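Local structure of hypothetical protein, similar to alpha-acetolactate decarboxylase (Staphylococcus aureus subsp. aureus, 1XV2) at residues V7-T13 and V74-T80; L17-E23 and Y136-I140; N36-A40 and I158-F162; A59-K63 and M128-Q132; F121-H125 and K150-I154. The protein probably catalyses the zinc-dependent decarboxylation of alpha-acetolactate to acetoin. One frame throughout, in Å; residues are numbered along the deposited sequence.

Contact 1 of 5, residues V7-T13 and V74-T80; sequences VLYQHGT and VPYASIT
Strands 7-11 and 77-80 run antiparallel at 158°, their axes 4.7 Å apart at closest approach. Val74 leads in, extended, beside the His11 ring, whose NE2 bonds to Thr25. At Pro75 the backbone bends (phi/psi -93/-20), its carbonyl facing Gly12, where a CB would clash with it; Gly12 has positive phi. Tyr76, chi1 t, lays one ring face against Thr13, with His11 O and Gly12 O at its edge, and Tyr76 OH approaches Gln10 OE1 at 2.8 Å, a weak hydrogen bond. Ala77 forms a hydrogen-bonded pair with His11 (His11 N to Ala77 O 2.8 Å, Ala77 N to His11 O 3.0 Å). These strands belong to the mixed sheet of the decarboxylase fold, with 77-80 between 37-42 and 7-11, and 7-11 flanked beyond by the parallel strand 207-211. Ser78, chi1 m, is in a non-hydrogen-bonded pair with Gln10, CA to CA 4.4 Å, and its OG donates to Gln10 OE1 at 3.0 Å; Gln10 NE2 turns to Val170 and Gln210. Ile79 pairs with Tyr9 (Tyr9 N to Ile79 O 2.9 Å, Ile79 N to Tyr9 O 2.8 Å), its CG2 4.0 Å from Tyr9 CD2. Thr80 donates from OG1 to Val7 O at 3.1 Å.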
# COMPACT_ATOMS: atom_id res chain seq x y z
N VAL A 7 -4.81 12.11 5.26
CA VAL A 7 -4.99 10.78 4.68
C VAL A 7 -5.20 10.80 3.17
O VAL A 7 -5.99 11.58 2.66
CB VAL A 7 -6.20 10.05 5.31
CG1 VAL A 7 -6.38 8.68 4.67
CG2 VAL A 7 -6.01 9.92 6.80
N LEU A 8 -4.47 9.94 2.48
CA LEU A 8 -4.60 9.82 1.04
C LEU A 8 -5.44 8.57 0.80
O LEU A 8 -5.08 7.48 1.25
CB LEU A 8 -3.23 9.65 0.37
CG LEU A 8 -3.26 9.27 -1.11
CD1 LEU A 8 -4.14 10.23 -1.88
CD2 LEU A 8 -1.85 9.28 -1.67
N TYR A 9 -6.56 8.73 0.10
CA TYR A 9 -7.45 7.60 -0.18
C TYR A 9 -7.27 7.10 -1.61
O TYR A 9 -7.27 7.87 -2.56
CB TYR A 9 -8.90 8.02 0.02
CG TYR A 9 -9.90 6.91 -0.22
CD1 TYR A 9 -10.21 5.99 0.79
CD2 TYR A 9 -10.55 6.78 -1.45
CE1 TYR A 9 -11.15 4.98 0.58
CE2 TYR A 9 -11.49 5.77 -1.67
CZ TYR A 9 -11.78 4.88 -0.65
OH TYR A 9 -12.73 3.89 -0.85
N GLN A 10 -7.14 5.79 -1.75
CA GLN A 10 -6.99 5.21 -3.07
C GLN A 10 -7.93 4.02 -3.26
O GLN A 10 -8.00 3.13 -2.40
CB GLN A 10 -5.54 4.79 -3.33
CG GLN A 10 -5.28 4.30 -4.75
CD GLN A 10 -3.80 4.25 -5.11
OE1 GLN A 10 -3.21 5.26 -5.50
NE2 GLN A 10 -3.20 3.07 -4.99
N HIS A 11 -8.65 4.02 -4.36
CA HIS A 11 -9.56 2.93 -4.68
C HIS A 11 -8.91 2.17 -5.82
O HIS A 11 -8.72 2.71 -6.91
CB HIS A 11 -10.93 3.45 -5.12
CG HIS A 11 -11.85 2.37 -5.59
ND1 HIS A 11 -12.49 1.50 -4.73
CD2 HIS A 11 -12.19 1.97 -6.85
CE1 HIS A 11 -13.17 0.61 -5.44
NE2 HIS A 11 -13.01 0.88 -6.72
N GLY A 12 -8.58 0.90 -5.58
CA GLY A 12 -7.93 0.11 -6.61
C GLY A 12 -6.49 0.55 -6.68
O GLY A 12 -6.06 1.41 -5.90
N THR A 13 -5.73 -0.02 -7.61
CA THR A 13 -4.32 0.33 -7.75
C THR A 13 -3.92 0.52 -9.21
O THR A 13 -4.62 0.09 -10.12
CB THR A 13 -3.42 -0.77 -7.14
OG1 THR A 13 -3.62 -2.00 -7.84
CG2 THR A 13 -3.76 -0.98 -5.67
N VAL A 74 -15.70 4.08 -11.45
CA VAL A 74 -14.26 4.20 -11.68
C VAL A 74 -13.54 2.92 -11.26
O VAL A 74 -13.90 2.29 -10.28
CB VAL A 74 -13.67 5.39 -10.88
CG1 VAL A 74 -14.38 6.67 -11.27
CG2 VAL A 74 -13.81 5.14 -9.39
N PRO A 75 -12.51 2.52 -12.02
CA PRO A 75 -11.73 1.32 -11.72
C PRO A 75 -10.49 1.62 -10.88
O PRO A 75 -9.93 0.73 -10.24
CB PRO A 75 -11.36 0.81 -13.11
CG PRO A 75 -11.07 2.10 -13.82
CD PRO A 75 -12.21 3.01 -13.38
N TYR A 76 -10.09 2.89 -10.88
CA TYR A 76 -8.92 3.36 -10.13
C TYR A 76 -9.01 4.85 -9.86
O TYR A 76 -9.19 5.65 -10.77
CB TYR A 76 -7.63 3.06 -10.91
CG TYR A 76 -6.38 3.55 -10.22
CD1 TYR A 76 -6.16 3.30 -8.86
CD2 TYR A 76 -5.40 4.26 -10.92
CE1 TYR A 76 -5.01 3.73 -8.22
CE2 TYR A 76 -4.24 4.70 -10.28
CZ TYR A 76 -4.05 4.43 -8.94
OH TYR A 76 -2.91 4.87 -8.30
N ALA A 77 -8.86 5.23 -8.60
CA ALA A 77 -8.94 6.64 -8.21
C ALA A 77 -8.13 6.95 -6.96
O ALA A 77 -7.97 6.11 -6.08
CB ALA A 77 -10.40 7.01 -7.97
N SER A 78 -7.61 8.18 -6.90
CA SER A 78 -6.84 8.66 -5.76
C SER A 78 -7.45 10.00 -5.38
O SER A 78 -7.63 10.86 -6.24
CB SER A 78 -5.37 8.85 -6.14
OG SER A 78 -4.80 7.62 -6.57
N ILE A 79 -7.77 10.18 -4.10
CA ILE A 79 -8.39 11.44 -3.67
C ILE A 79 -8.03 11.82 -2.24
O ILE A 79 -7.61 10.98 -1.45
CB ILE A 79 -9.93 11.35 -3.80
CG1 ILE A 79 -10.52 12.75 -3.91
CG2 ILE A 79 -10.51 10.62 -2.59
CD1 ILE A 79 -12.01 12.76 -4.27
N THR A 80 -8.20 13.09 -1.91
CA THR A 80 -7.89 13.56 -0.57
C THR A 80 -8.62 14.85 -0.22
O THR A 80 -9.07 15.58 -1.11
CB THR A 80 -6.38 13.83 -0.42
OG1 THR A 80 -6.07 14.14 0.95
CG2 THR A 80 -5.96 15.01 -1.29

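Contact 2 of 5, residues L17-E23 and Y136-I140; sequences LMAGLLE and YTRLI
Leu139, the main bump of segment 136-140, projects with chi1 t and chi2 p toward the end of helix 14-18, placing CD2 3.5 Å from Leu17 CD2 and 4.1 Å from the SE of selenomethionine Met18, while its CD1 lies 4.4 Å from Leu22 CD2. Leu139 N donates to Met18 O at 3.2 Å, and a water bridges the same carbonyl (2.8 Å) to Ile140 N (2.8 Å). The contact thus joins the C-terminal end of helix 14-18 to the irregular loop leading into helix 140-143. A Schellman motif closes the former helix, with Gly20 at phi/psi 114/2 and Gly20 N bonded to Leu17 O at 2.9 Å. There a CB would jam against the preceding carbonyl O and be tight against Thr137 O, so glycine lets Gly20 CA come to 3.2 Å from Thr137 O. Beyond it an inverse gamma turn centred on Leu21 brings Leu22 round to Tyr136 (chi1 m): Leu22 CB makes a CH-pi contact 3.7 Å from the Tyr136 ring centroid, and Leu22 CD1 meets Tyr136 CD1 at 3.6 Å. Arg138 lays one guanidinium face over Met18 O and Ala19 N, its NH2 in a salt bridge with Glu232 and NH1 bonded to Asp225 O.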
# COMPACT_ATOMS: atom_id res chain seq x y z
N LEU A 17 -4.79 -1.94 -12.59
CA LEU A 17 -5.46 -1.28 -13.70
C LEU A 17 -4.65 -1.63 -14.95
O LEU A 17 -5.20 -2.07 -15.95
CB LEU A 17 -5.49 0.24 -13.51
CG LEU A 17 -6.37 1.03 -14.49
CD1 LEU A 17 -7.83 0.86 -14.11
CD2 LEU A 17 -5.98 2.51 -14.48
N MSE A 18 -3.33 -1.44 -14.86
CA MSE A 18 -2.42 -1.73 -15.97
C MSE A 18 -2.56 -3.18 -16.43
O MSE A 18 -2.36 -3.49 -17.60
CB MSE A 18 -0.97 -1.48 -15.55
CG MSE A 18 -0.60 -0.04 -15.27
SE MSE A 18 -0.65 1.10 -16.83
CE MSE A 18 0.93 0.48 -17.73
N ALA A 19 -2.90 -4.05 -15.49
CA ALA A 19 -3.06 -5.47 -15.78
C ALA A 19 -4.28 -5.79 -16.64
O ALA A 19 -4.40 -6.90 -17.16
CB ALA A 19 -3.13 -6.26 -14.47
N GLY A 20 -5.18 -4.82 -16.79
CA GLY A 20 -6.35 -5.06 -17.62
C GLY A 20 -7.70 -5.09 -16.92
O GLY A 20 -8.72 -5.34 -17.56
N LEU A 21 -7.72 -4.86 -15.61
CA LEU A 21 -8.98 -4.86 -14.88
C LEU A 21 -9.55 -3.45 -14.90
O LEU A 21 -9.33 -2.66 -13.99
CB LEU A 21 -8.77 -5.34 -13.44
CG LEU A 21 -8.53 -6.85 -13.31
CD1 LEU A 21 -7.20 -7.23 -13.94
CD2 LEU A 21 -8.54 -7.24 -11.84
N LEU A 22 -10.29 -3.15 -15.97
CA LEU A 22 -10.85 -1.82 -16.15
C LEU A 22 -12.31 -1.64 -15.75
O LEU A 22 -12.88 -0.58 -15.97
CB LEU A 22 -10.66 -1.41 -17.62
CG LEU A 22 -9.29 -1.75 -18.20
CD1 LEU A 22 -9.18 -1.20 -19.62
CD2 LEU A 22 -8.19 -1.17 -17.31
N GLU A 23 -12.92 -2.66 -15.15
CA GLU A 23 -14.31 -2.55 -14.72
C GLU A 23 -14.49 -1.45 -13.67
O GLU A 23 -13.67 -1.30 -12.76
CB GLU A 23 -14.81 -3.88 -14.15
CG GLU A 23 -15.25 -4.88 -15.20
CD GLU A 23 -15.81 -6.16 -14.59
OE1 GLU A 23 -16.57 -6.08 -13.61
OE2 GLU A 23 -15.49 -7.25 -15.11
N TYR A 136 -11.54 -6.61 -21.77
CA TYR A 136 -10.42 -5.69 -21.66
C TYR A 136 -9.05 -6.31 -21.91
O TYR A 136 -8.89 -7.53 -21.87
CB TYR A 136 -10.42 -5.04 -20.28
CG TYR A 136 -11.68 -4.26 -19.97
CD1 TYR A 136 -12.04 -3.16 -20.75
CD2 TYR A 136 -12.49 -4.60 -18.89
CE1 TYR A 136 -13.19 -2.42 -20.47
CE2 TYR A 136 -13.64 -3.87 -18.60
CZ TYR A 136 -13.99 -2.79 -19.38
OH TYR A 136 -15.11 -2.06 -19.09
N THR A 137 -8.07 -5.45 -22.18
CA THR A 137 -6.69 -5.87 -22.42
C THR A 137 -5.83 -5.03 -21.49
O THR A 137 -6.34 -4.19 -20.75
CB THR A 137 -6.23 -5.60 -23.86
OG1 THR A 137 -6.23 -4.18 -24.10
CG2 THR A 137 -7.17 -6.27 -24.86
N ARG A 138 -4.52 -5.25 -21.53
CA ARG A 138 -3.61 -4.48 -20.69
C ARG A 138 -3.71 -3.01 -21.09
O ARG A 138 -3.73 -2.68 -22.28
CB ARG A 138 -2.17 -5.00 -20.85
CG ARG A 138 -2.03 -6.47 -20.49
CD ARG A 138 -0.57 -6.90 -20.49
NE ARG A 138 0.18 -6.28 -19.41
CZ ARG A 138 0.05 -6.59 -18.13
NH1 ARG A 138 -0.81 -7.53 -17.75
NH2 ARG A 138 0.77 -5.96 -17.21
N LEU A 139 -3.77 -2.13 -20.10
CA LEU A 139 -3.92 -0.70 -20.34
C LEU A 139 -2.84 -0.06 -21.22
O LEU A 139 -3.06 1.01 -21.80
CB LEU A 139 -3.98 0.04 -18.99
CG LEU A 139 -4.45 1.49 -19.05
CD1 LEU A 139 -5.79 1.56 -19.75
CD2 LEU A 139 -4.55 2.05 -17.64
N ILE A 140 -1.70 -0.72 -21.34
CA ILE A 140 -0.61 -0.20 -22.16
C ILE A 140 -1.05 -0.05 -23.61
O ILE A 140 -0.55 0.81 -24.34
CB ILE A 140 0.63 -1.13 -22.10
CG1 ILE A 140 1.80 -0.50 -22.86
CG2 ILE A 140 0.29 -2.50 -22.67
CD1 ILE A 140 2.25 0.84 -22.31
O HOH W 1 -0.50 -2.35 -19.38

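Contact 3 of 5, residues N36-A40 and I158-F162; sequences NLGIA and IVGFF
Face-to-face packing of two beta-sheets defines this contact: residues 37-40 of strand 37-42 in the mixed sheet cross residues 158-162 of strand 154-163 in the antiparallel sheet at -80°, their axes 5.8 Å apart at closest approach. The crossing point is glycine on glycine, Gly38 CA to Gly160 CA 5.9 Å, both residues nearly fully extended (phi/psi 173/-167 and -179/-168). Their bare backbones let the sheets come close, and the larger side chains interlock around them. Leu37, chi1 and chi2 both t, reaches across so that CD1 touches Val159 CG1 at 3.9 Å and CD2 lies 4.2 Å from Phe161 CZ. Val159, chi1 m, points toward the other strand; its CG2 is 3.5 Å from Gly38 O and 4.2 Å from Ile39 CG2. Ile39 takes chi1 p with chi2 t, which brings CG2 to 3.7 Å from Val159 O, and CD1 to 4.3 Å from Phe161 CD2. The same side chain also touches His176 and His178, two of the three zinc-binding histidines, and comes within about 5 Å of the metal, so this buried layer adjoins the probable active site. Asn36 and Leu37 form a classic beta bulge opposite Thr80. Phe161, chi1 m and chi2 -78°, brings its ring up to Gly38, with CE2 3.7 Å from Gly38 CA and the ring edge at Leu37 O, 3.6 Å from CZ.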
# COMPACT_ATOMS: atom_id res chain seq x y z
N ASN A 36 -11.77 15.96 -2.06
CA ASN A 36 -12.19 17.04 -2.94
C ASN A 36 -11.12 17.36 -3.99
O ASN A 36 -11.32 18.22 -4.85
CB ASN A 36 -12.48 18.30 -2.13
CG ASN A 36 -11.36 18.63 -1.16
OD1 ASN A 36 -10.19 18.62 -1.51
ND2 ASN A 36 -11.73 18.93 0.08
N LEU A 37 -9.99 16.66 -3.92
CA LEU A 37 -8.91 16.86 -4.87
C LEU A 37 -8.27 15.52 -5.22
O LEU A 37 -7.88 14.76 -4.33
CB LEU A 37 -7.85 17.80 -4.28
CG LEU A 37 -6.60 18.05 -5.13
CD1 LEU A 37 -6.03 19.42 -4.80
CD2 LEU A 37 -5.58 16.96 -4.88
N GLY A 38 -8.16 15.24 -6.51
CA GLY A 38 -7.56 13.99 -6.93
C GLY A 38 -7.64 13.70 -8.41
O GLY A 38 -7.97 14.57 -9.22
N ILE A 39 -7.35 12.46 -8.76
CA ILE A 39 -7.35 12.03 -10.15
C ILE A 39 -7.95 10.63 -10.26
O ILE A 39 -7.99 9.89 -9.28
CB ILE A 39 -5.91 11.97 -10.68
CG1 ILE A 39 -5.11 10.95 -9.87
CG2 ILE A 39 -5.26 13.33 -10.58
CD1 ILE A 39 -3.65 10.88 -10.22
N ALA A 40 -8.39 10.28 -11.46
CA ALA A 40 -8.97 8.97 -11.70
C ALA A 40 -9.29 8.81 -13.18
O ALA A 40 -8.81 9.55 -14.03
CB ALA A 40 -10.24 8.79 -10.86
N ILE A 158 -3.26 22.12 -11.87
CA ILE A 158 -2.73 20.77 -11.96
C ILE A 158 -2.92 20.18 -10.57
O ILE A 158 -2.62 20.84 -9.58
CB ILE A 158 -1.22 20.74 -12.26
CG1 ILE A 158 -0.93 21.19 -13.69
CG2 ILE A 158 -0.68 19.33 -12.01
CD1 ILE A 158 0.55 21.20 -14.04
N VAL A 159 -3.42 18.96 -10.49
CA VAL A 159 -3.59 18.29 -9.21
C VAL A 159 -3.03 16.89 -9.38
O VAL A 159 -3.10 16.32 -10.47
CB VAL A 159 -5.08 18.21 -8.77
CG1 VAL A 159 -5.66 19.61 -8.67
CG2 VAL A 159 -5.88 17.37 -9.75
N GLY A 160 -2.46 16.35 -8.32
CA GLY A 160 -1.90 15.02 -8.40
C GLY A 160 -1.30 14.55 -7.10
O GLY A 160 -1.49 15.17 -6.05
N PHE A 161 -0.56 13.46 -7.17
CA PHE A 161 0.05 12.88 -5.99
C PHE A 161 1.44 12.34 -6.28
O PHE A 161 1.76 11.97 -7.41
CB PHE A 161 -0.81 11.72 -5.48
CG PHE A 161 -2.21 12.11 -5.17
CD1 PHE A 161 -2.51 12.77 -3.98
CD2 PHE A 161 -3.24 11.83 -6.06
CE1 PHE A 161 -3.82 13.15 -3.69
CE2 PHE A 161 -4.55 12.20 -5.78
CZ PHE A 161 -4.84 12.87 -4.59
N PHE A 162 2.25 12.29 -5.23
CA PHE A 162 3.59 11.76 -5.34
C PHE A 162 3.57 10.44 -4.58
O PHE A 162 3.09 10.38 -3.45
CB PHE A 162 4.62 12.69 -4.70
CG PHE A 162 6.02 12.15 -4.71
CD1 PHE A 162 6.81 12.24 -5.85
CD2 PHE A 162 6.53 11.51 -3.58
CE1 PHE A 162 8.09 11.70 -5.88
CE2 PHE A 162 7.82 10.97 -3.60
CZ PHE A 162 8.60 11.06 -4.75

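Contact 4 of 5, residues A59-K63 and M128-Q132; sequences ANEHK and MMPAQ
A type I turn runs from Asn60 to Lys63, closed by Lys63 N to Asn60 O at 3.1 Å, and Asn60 OD1 accepts from His62 N at 2.6 Å in an Asx turn. Segment 128-132 is extended, and the CA atoms of the two segments are nearest at Glu61 and Met128, 5.0 Å. The selenomethionine Met128, chi1 m with chi2 and chi3 p, points into the turn: CB is 3.4 Å from Asn60 O and CE 4.1 Å from Lys63 CG. Glu61, chi1 p and chi2 t, reaches along the other segment, OE1 3.3 Å from Pro130 CB and OE2 accepting from Ala131 N at 2.9 Å. One water joins Glu61 N (2.9 Å) to Met129 O (2.7 Å); another joins Glu61 OE1 (2.7 Å) to Ala131 O (2.8 Å). Between the 55-59/65-67 turn and the loop after strand 120-127, Met128 thus supplies apolar burial, while the Glu61 carboxylate is held by a backbone NH and a water, with no salt bridge across.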
# COMPACT_ATOMS: atom_id res chain seq x y z
N ALA A 59 -12.39 14.51 -18.98
CA ALA A 59 -11.88 14.88 -20.30
C ALA A 59 -11.65 13.58 -21.05
O ALA A 59 -10.87 12.74 -20.60
CB ALA A 59 -10.58 15.66 -20.15
N ASN A 60 -12.33 13.40 -22.18
CA ASN A 60 -12.15 12.16 -22.93
C ASN A 60 -11.37 12.31 -24.21
O ASN A 60 -10.94 13.40 -24.59
CB ASN A 60 -13.51 11.50 -23.23
CG ASN A 60 -14.37 12.32 -24.17
OD1 ASN A 60 -13.88 12.95 -25.11
ND2 ASN A 60 -15.68 12.31 -23.93
N GLU A 61 -11.19 11.17 -24.88
CA GLU A 61 -10.46 11.05 -26.13
C GLU A 61 -11.04 11.86 -27.29
O GLU A 61 -10.41 11.99 -28.33
CB GLU A 61 -10.42 9.58 -26.54
CG GLU A 61 -11.82 8.99 -26.72
CD GLU A 61 -11.83 7.48 -26.75
OE1 GLU A 61 -11.16 6.90 -27.62
OE2 GLU A 61 -12.53 6.88 -25.91
N HIS A 62 -12.25 12.39 -27.10
CA HIS A 62 -12.91 13.16 -28.14
C HIS A 62 -12.89 14.66 -27.87
O HIS A 62 -13.73 15.40 -28.38
CB HIS A 62 -14.36 12.69 -28.30
CG HIS A 62 -14.49 11.22 -28.53
ND1 HIS A 62 -13.89 10.58 -29.60
CD2 HIS A 62 -15.12 10.25 -27.82
CE1 HIS A 62 -14.15 9.28 -29.53
NE2 HIS A 62 -14.89 9.06 -28.46
N LYS A 63 -11.94 15.09 -27.04
CA LYS A 63 -11.79 16.50 -26.70
C LYS A 63 -12.98 17.07 -25.93
O LYS A 63 -13.11 18.28 -25.77
CB LYS A 63 -11.56 17.33 -27.96
CG LYS A 63 -10.36 16.89 -28.76
CD LYS A 63 -10.14 17.79 -29.97
CE LYS A 63 -8.91 17.37 -30.74
NZ LYS A 63 -8.62 18.33 -31.85
N MSE A 128 -5.44 11.99 -23.26
CA MSE A 128 -6.77 11.61 -22.81
C MSE A 128 -6.86 10.12 -23.10
O MSE A 128 -7.05 9.72 -24.25
CB MSE A 128 -7.84 12.39 -23.57
CG MSE A 128 -7.76 13.90 -23.43
SE MSE A 128 -6.61 14.74 -24.75
CE MSE A 128 -7.90 14.96 -26.18
N MSE A 129 -6.70 9.31 -22.07
CA MSE A 129 -6.74 7.86 -22.24
C MSE A 129 -7.98 7.42 -23.00
O MSE A 129 -9.10 7.68 -22.56
CB MSE A 129 -6.68 7.17 -20.88
CG MSE A 129 -6.33 5.68 -20.96
SE MSE A 129 -4.53 5.36 -21.56
CE MSE A 129 -3.63 5.43 -19.84
N PRO A 130 -7.80 6.75 -24.15
CA PRO A 130 -8.94 6.28 -24.94
C PRO A 130 -9.62 5.10 -24.23
O PRO A 130 -8.95 4.20 -23.72
CB PRO A 130 -8.30 5.89 -26.27
CG PRO A 130 -6.94 5.42 -25.86
CD PRO A 130 -6.53 6.46 -24.83
N ALA A 131 -10.94 5.12 -24.21
CA ALA A 131 -11.71 4.07 -23.56
C ALA A 131 -11.61 2.72 -24.25
O ALA A 131 -11.41 2.63 -25.46
CB ALA A 131 -13.17 4.50 -23.44
N GLN A 132 -11.75 1.66 -23.46
CA GLN A 132 -11.72 0.29 -23.96
C GLN A 132 -13.10 -0.31 -23.71
O GLN A 132 -13.82 0.14 -22.82
CB GLN A 132 -10.70 -0.56 -23.19
CG GLN A 132 -9.35 -0.73 -23.87
CD GLN A 132 -8.49 -1.78 -23.17
OE1 GLN A 132 -8.94 -2.91 -22.95
NE2 GLN A 132 -7.27 -1.41 -22.81
O HOH W 2 -11.46 8.77 -23.35
O HOH W 3 -11.21 4.18 -27.76

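Contact 5 of 5, residues F121-H125 and K150-I154; sequences FKHMH and KRQDI
Backbone amides and carbonyls carry most of this antiparallel pairing, in which segments 121-125 and 150-154 both turn a corner. Phe121 and Ile154 form a hydrogen-bonded pair, Phe121 N to Ile154 O 2.8 Å and Ile154 N to Phe121 O 3.0 Å. Asp153 and Ile154 both face Phe121, a G1 bulge; Asp153 N donates a hydrogen bond to Lys122 O at 3.0 Å. Lys122 and His123 both face Glu194, a classic beta bulge at the other corner. Further on, Met124 N donates to Arg151 O at 3.0 Å and Arg151 N to Met124 O at 2.9 Å. Several polar side chains find partners elsewhere: Lys122 NZ with Gln92, His125 NE2 with Glu148, and Arg151 in a salt bridge to Glu149. Lys150, extended from chi1 m, lays its CE 3.8 Å from the His125 ring centroid, a CH-pi contact. On the face bearing Phe121, Met124 and Ile154, Ile154 CG2 lies 4.1 Å from both Phe121 CB and the CB of selenomethionine Met124. The apolar residues of that face pack on Phe179 of strand 174-181 and Ile158 of strand 154-163, while backbone bonds from His123 and His125 join strand 187-195.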
# COMPACT_ATOMS: atom_id res chain seq x y z
N PHE A 121 0.19 28.73 -17.45
CA PHE A 121 1.20 27.80 -17.95
C PHE A 121 1.60 28.18 -19.36
O PHE A 121 0.74 28.30 -20.24
CB PHE A 121 0.65 26.38 -17.95
CG PHE A 121 0.35 25.86 -16.58
CD1 PHE A 121 1.34 25.20 -15.84
CD2 PHE A 121 -0.90 26.06 -16.00
CE1 PHE A 121 1.08 24.75 -14.55
CE2 PHE A 121 -1.16 25.61 -14.70
CZ PHE A 121 -0.17 24.95 -13.98
N LYS A 122 2.89 28.37 -19.57
CA LYS A 122 3.40 28.74 -20.89
C LYS A 122 3.14 27.59 -21.84
O LYS A 122 2.81 27.80 -23.01
CB LYS A 122 4.91 29.00 -20.83
CG LYS A 122 5.31 30.02 -19.78
CD LYS A 122 6.79 30.38 -19.90
CE LYS A 122 7.06 31.11 -21.21
NZ LYS A 122 8.46 31.61 -21.28
N HIS A 123 3.28 26.37 -21.34
CA HIS A 123 3.06 25.18 -22.14
C HIS A 123 2.37 24.09 -21.32
O HIS A 123 2.67 23.90 -20.15
CB HIS A 123 4.41 24.67 -22.67
CG HIS A 123 4.32 23.40 -23.46
ND1 HIS A 123 3.54 23.28 -24.59
CD2 HIS A 123 4.92 22.20 -23.29
CE1 HIS A 123 3.67 22.06 -25.09
NE2 HIS A 123 4.51 21.39 -24.32
N MSE A 124 1.43 23.38 -21.95
CA MSE A 124 0.72 22.30 -21.28
C MSE A 124 0.55 21.18 -22.30
O MSE A 124 0.13 21.42 -23.43
CB MSE A 124 -0.65 22.79 -20.78
CG MSE A 124 -1.49 21.73 -20.05
SE MSE A 124 -0.62 20.87 -18.54
CE MSE A 124 -0.52 22.37 -17.33
N HIS A 125 0.90 19.97 -21.89
CA HIS A 125 0.82 18.80 -22.76
C HIS A 125 0.15 17.65 -22.00
O HIS A 125 0.68 17.17 -21.00
CB HIS A 125 2.24 18.39 -23.19
CG HIS A 125 2.29 17.20 -24.09
ND1 HIS A 125 3.47 16.71 -24.61
CD2 HIS A 125 1.31 16.38 -24.56
CE1 HIS A 125 3.22 15.65 -25.36
NE2 HIS A 125 1.92 15.43 -25.34
N LYS A 150 -1.93 19.78 -26.82
CA LYS A 150 -1.07 20.77 -26.20
C LYS A 150 -1.69 22.15 -26.28
O LYS A 150 -2.44 22.46 -27.21
CB LYS A 150 0.29 20.80 -26.89
CG LYS A 150 0.96 19.44 -27.03
CD LYS A 150 2.29 19.56 -27.75
CE LYS A 150 2.88 18.19 -28.05
NZ LYS A 150 4.12 18.30 -28.88
N ARG A 151 -1.39 22.99 -25.29
CA ARG A 151 -1.89 24.36 -25.26
C ARG A 151 -0.75 25.27 -24.82
O ARG A 151 0.27 24.80 -24.31
CB ARG A 151 -3.07 24.48 -24.28
CG ARG A 151 -4.32 23.72 -24.70
CD ARG A 151 -4.89 24.25 -26.01
NE ARG A 151 -6.13 23.56 -26.37
CZ ARG A 151 -7.30 23.76 -25.78
NH1 ARG A 151 -7.42 24.64 -24.79
NH2 ARG A 151 -8.36 23.06 -26.17
N GLN A 152 -0.93 26.57 -25.01
CA GLN A 152 0.09 27.55 -24.64
C GLN A 152 -0.55 28.73 -23.91
O GLN A 152 -1.64 29.17 -24.27
CB GLN A 152 0.81 28.06 -25.89
CG GLN A 152 1.41 26.98 -26.76
CD GLN A 152 1.93 27.52 -28.09
OE1 GLN A 152 2.45 26.77 -28.92
NE2 GLN A 152 1.79 28.82 -28.29
N ASP A 153 0.13 29.23 -22.89
CA ASP A 153 -0.37 30.37 -22.13
C ASP A 153 -1.81 30.13 -21.71
O ASP A 153 -2.71 30.92 -22.03
CB ASP A 153 -0.27 31.64 -22.98
CG ASP A 153 1.14 31.86 -23.52
OD1 ASP A 153 2.07 32.00 -22.70
OD2 ASP A 153 1.30 31.88 -24.76
N ILE A 154 -2.02 29.04 -20.98
CA ILE A 154 -3.35 28.67 -20.53
C ILE A 154 -3.41 28.76 -19.01
O ILE A 154 -2.42 28.49 -18.32
CB ILE A 154 -3.68 27.22 -20.98
CG1 ILE A 154 -5.14 26.88 -20.68
CG2 ILE A 154 -2.75 26.24 -20.28
CD1 ILE A 154 -5.58 25.55 -21.27

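Overall arrangement
Contacts 1 and 3 share the mixed sheet, where strands 77-80 and 37-42 are neighbours; their centres lie about 10 Å apart. Contact 3 joins this sheet to the antiparallel one, in which strand 154-163 pairs with strand 120-127 of contact 5, about 19 Å away between centres. Contact 5 lies across the chain's centre from contact 1, about 27 Å between centres. Contact 2 touches contact 1 through Pro75 and contact 4 through Gln132. Along the chain the segments of contacts 1, 2 and 3 alternate, while contact 4 is nested within the loops closed by contacts 2 and 3. Contact 3 thus joins the sheets beside the zinc histidines, contacts 2 and 4 tie loops together, and contact 5 lies farther out.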